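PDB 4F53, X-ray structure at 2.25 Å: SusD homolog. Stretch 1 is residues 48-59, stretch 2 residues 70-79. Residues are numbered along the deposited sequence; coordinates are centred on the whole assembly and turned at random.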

# COMPACT_ATOMS: atom_id res chain seq x y z
N GLN A 48 -6.82 -10.13 -4.93
CA GLN A 48 -6.48 -11.13 -3.92
C GLN A 48 -4.98 -11.36 -3.85
O GLN A 48 -4.44 -11.45 -2.76
CB GLN A 48 -7.19 -12.47 -4.16
CG GLN A 48 -7.11 -13.33 -2.92
CD GLN A 48 -7.86 -14.61 -2.96
OE1 GLN A 48 -8.14 -15.18 -4.02
NE2 GLN A 48 -8.16 -15.10 -1.79
N TYR A 49 -4.31 -11.41 -5.00
CA TYR A 49 -2.87 -11.60 -5.01
C TYR A 49 -2.13 -10.33 -4.63
O TYR A 49 -1.37 -10.35 -3.67
CB TYR A 49 -2.37 -12.09 -6.37
CG TYR A 49 -2.95 -13.44 -6.73
CD1 TYR A 49 -2.36 -14.62 -6.27
CD2 TYR A 49 -4.11 -13.54 -7.50
CE1 TYR A 49 -2.91 -15.87 -6.57
CE2 TYR A 49 -4.67 -14.78 -7.80
CZ TYR A 49 -4.05 -15.94 -7.35
OH TYR A 49 -4.60 -17.17 -7.64
N VAL A 50 -2.33 -9.25 -5.37
CA VAL A 50 -1.52 -8.04 -5.23
C VAL A 50 -1.82 -7.25 -3.98
O VAL A 50 -0.89 -6.74 -3.38
CB VAL A 50 -1.51 -7.15 -6.50
CG1 VAL A 50 -0.94 -7.93 -7.70
CG2 VAL A 50 -2.89 -6.57 -6.83
N ASP A 51 -3.09 -7.14 -3.58
CA ASP A 51 -3.45 -6.30 -2.45
C ASP A 51 -3.70 -7.06 -1.16
O ASP A 51 -3.54 -6.51 -0.07
CB ASP A 51 -4.69 -5.46 -2.80
CG ASP A 51 -4.37 -4.30 -3.73
OD1 ASP A 51 -3.33 -3.59 -3.49
OD2 ASP A 51 -5.13 -4.09 -4.69
N CYS A 52 -4.13 -8.29 -1.26
CA CYS A 52 -4.44 -9.01 -0.06
C CYS A 52 -3.30 -9.96 0.32
O CYS A 52 -2.67 -9.77 1.35
CB CYS A 52 -5.77 -9.74 -0.21
SG CYS A 52 -6.30 -10.62 1.28
N LEU A 53 -3.03 -10.96 -0.51
CA LEU A 53 -2.04 -11.99 -0.20
C LEU A 53 -0.62 -11.42 -0.17
O LEU A 53 0.18 -11.84 0.66
CB LEU A 53 -2.13 -13.16 -1.22
CG LEU A 53 -3.35 -14.08 -1.11
CD1 LEU A 53 -3.61 -14.78 -2.44
CD2 LEU A 53 -3.16 -15.10 -0.00
N MSE A 54 -0.29 -10.50 -1.08
CA MSE A 54 1.05 -9.96 -1.09
C MSE A 54 1.19 -8.74 -0.18
O MSE A 54 1.78 -8.86 0.89
CB MSE A 54 1.52 -9.63 -2.53
CG MSE A 54 3.00 -9.18 -2.57
SE MSE A 54 3.54 -8.55 -4.31
CE MSE A 54 2.65 -6.78 -4.30
N ALA A 55 0.66 -7.57 -0.60
CA ALA A 55 0.80 -6.29 0.09
C ALA A 55 0.17 -6.30 1.51
O ALA A 55 0.74 -5.72 2.43
CB ALA A 55 0.20 -5.18 -0.75
N GLY A 56 -0.97 -7.00 1.66
CA GLY A 56 -1.67 -7.12 2.94
C GLY A 56 -0.82 -7.81 3.98
O GLY A 56 -0.79 -7.38 5.14
N ALA A 57 -0.11 -8.89 3.57
CA ALA A 57 0.83 -9.63 4.42
C ALA A 57 2.05 -8.77 4.80
O ALA A 57 2.40 -8.64 5.98
CB ALA A 57 1.30 -10.90 3.71
N PHE A 58 2.73 -8.22 3.78
CA PHE A 58 3.98 -7.49 3.92
C PHE A 58 3.79 -6.14 4.64
O PHE A 58 4.71 -5.71 5.32
CB PHE A 58 4.68 -7.31 2.56
CG PHE A 58 5.12 -8.58 1.85
CD1 PHE A 58 5.34 -9.76 2.56
CD2 PHE A 58 5.36 -8.59 0.48
CE1 PHE A 58 5.77 -10.93 1.90
CE2 PHE A 58 5.79 -9.76 -0.18
CZ PHE A 58 5.99 -10.92 0.54
N SER A 59 2.60 -5.52 4.52
CA SER A 59 2.30 -4.25 5.20
C SER A 59 2.04 -4.40 6.71
O SER A 59 2.04 -3.40 7.43
CB SER A 59 1.07 -3.59 4.60
OG SER A 59 -0.04 -4.46 4.74
N GLY A 70 -4.60 -26.79 -0.45
CA GLY A 70 -4.48 -26.42 -1.86
C GLY A 70 -3.35 -25.46 -2.19
O GLY A 70 -2.83 -25.50 -3.31
N TRP A 71 -2.97 -24.57 -1.25
CA TRP A 71 -1.85 -23.66 -1.49
C TRP A 71 -0.55 -24.32 -1.05
O TRP A 71 -0.46 -24.81 0.08
CB TRP A 71 -2.06 -22.31 -0.77
CG TRP A 71 -3.25 -21.52 -1.24
CD1 TRP A 71 -3.92 -21.65 -2.42
CD2 TRP A 71 -3.83 -20.38 -0.57
NE1 TRP A 71 -4.92 -20.70 -2.51
CE2 TRP A 71 -4.89 -19.91 -1.38
CE3 TRP A 71 -3.60 -19.75 0.66
CZ2 TRP A 71 -5.69 -18.83 -1.01
CZ3 TRP A 71 -4.39 -18.68 1.03
CH2 TRP A 71 -5.42 -18.23 0.20
N SER A 72 0.45 -24.40 -1.96
CA SER A 72 1.76 -25.01 -1.67
C SER A 72 2.58 -24.08 -0.75
O SER A 72 3.36 -24.54 0.09
CB SER A 72 2.51 -25.29 -2.97
OG SER A 72 2.81 -24.07 -3.65
N GLY A 73 2.38 -22.78 -0.92
CA GLY A 73 3.03 -21.74 -0.14
C GLY A 73 2.36 -20.42 -0.39
O GLY A 73 1.41 -20.34 -1.17
N ARG A 74 2.84 -19.37 0.30
CA ARG A 74 2.26 -18.03 0.18
C ARG A 74 3.35 -16.96 0.17
O ARG A 74 4.49 -17.23 0.54
CB ARG A 74 1.29 -17.75 1.37
CG ARG A 74 0.18 -18.79 1.59
CD ARG A 74 -0.94 -18.28 2.50
NE ARG A 74 -0.46 -17.62 3.71
CZ ARG A 74 -0.02 -18.25 4.80
NH1 ARG A 74 0.03 -19.57 4.84
NH2 ARG A 74 0.39 -17.55 5.85
N TYR A 75 3.00 -15.73 -0.22
CA TYR A 75 3.93 -14.60 -0.16
C TYR A 75 4.37 -14.37 1.30
O TYR A 75 5.55 -14.18 1.55
CB TYR A 75 3.29 -13.31 -0.72
CG TYR A 75 2.71 -13.40 -2.11
CD1 TYR A 75 3.53 -13.37 -3.24
CD2 TYR A 75 1.33 -13.36 -2.32
CE1 TYR A 75 3.00 -13.38 -4.53
CE2 TYR A 75 0.78 -13.33 -3.61
CZ TYR A 75 1.62 -13.34 -4.71
OH TYR A 75 1.06 -13.34 -5.97
N ALA A 76 3.41 -14.43 2.25
CA ALA A 76 3.60 -14.20 3.68
C ALA A 76 4.70 -15.07 4.27
O ALA A 76 5.48 -14.58 5.08
CB ALA A 76 2.30 -14.42 4.44
N THR A 77 4.77 -16.36 3.87
CA THR A 77 5.77 -17.28 4.41
C THR A 77 7.00 -17.36 3.46
O THR A 77 7.89 -18.17 3.69
CB THR A 77 5.12 -18.65 4.72
OG1 THR A 77 4.42 -19.13 3.57
CG2 THR A 77 4.17 -18.57 5.90
N TYR A 78 7.07 -16.49 2.46
CA TYR A 78 8.21 -16.32 1.54
C TYR A 78 8.45 -17.51 0.63
O TYR A 78 9.55 -17.63 0.08
CB TYR A 78 9.52 -15.96 2.31
CG TYR A 78 9.33 -14.87 3.35
CD1 TYR A 78 8.79 -13.64 3.01
CD2 TYR A 78 9.66 -15.09 4.69
CE1 TYR A 78 8.59 -12.64 3.97
CE2 TYR A 78 9.47 -14.10 5.66
CZ TYR A 78 8.99 -12.86 5.28
OH TYR A 78 8.87 -11.86 6.22
N ASN A 79 7.43 -18.31 0.38
CA ASN A 79 7.53 -19.45 -0.53
C ASN A 79 6.33 -19.48 -1.51
O ASN A 79 5.70 -20.53 -1.67
CB ASN A 79 7.64 -20.79 0.28
CG ASN A 79 6.44 -21.12 1.15
OD1 ASN A 79 5.63 -20.27 1.50
ND2 ASN A 79 6.30 -22.38 1.52
O HOH W 1 0.56 -14.39 1.39

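The contact between the helix of the first stretch and the irregular segment 70-79 is chiefly apolar; no direct hydrogen bond crosses it, and the two stretches together bury 452 Å².

Aromatic packing centers on Tyr 75, the residue most covered by the opposing stretch. Its CA-to-CB bond points toward the helix, and its ring lies along the backbone and side chains of Leu 53 and Met 54. Met 54 CB sits over one face, 3.9 Å from the ring centroid, in a CH-pi contact; the selenium of this selenomethionine, SE, lies 5.1 Å from that centroid, although the end of the side chain leads away from segment 70-79. A broad, flat ring suits this place because it can cover a stretch of helix rather than a single atom. Its reach also brings Tyr 75 OH to 3.7 Å from Tyr 49 CD1, while the hydroxyl is hydrogen-bonded elsewhere in the structure. Phe 58 extends its ring to the turn formed by residues 75-78: CE1 approaches Tyr 75 O edge-on at 3.3 Å and Tyr 78 CE1 at 3.9 Å.

Leu 53 has its CA-to-CB bond toward the segment, so that CB lies 3.6 Å from Tyr 75 CD2, while its CD2 reaches to 3.9 Å from Trp 71 CH2; an apolar side chain of this length suits the place between them. Where the backbones come close, with Ala 57 CA and Ala 76 CA 5.4 Å apart, small side chains fit: Ala 57 CB meets Ala 76 CB at 3.7 Å.

The polar link is indirect. Leu 53 O and Ala 76 N are 4.4 Å apart, and water 1 bridges them, donating to Leu 53 O at 2.7 Å and accepting from Ala 76 N at 3.0 Å. Within the segment, Tyr 78 N donates to Tyr 75 O at 2.9 Å, closing the type I turn.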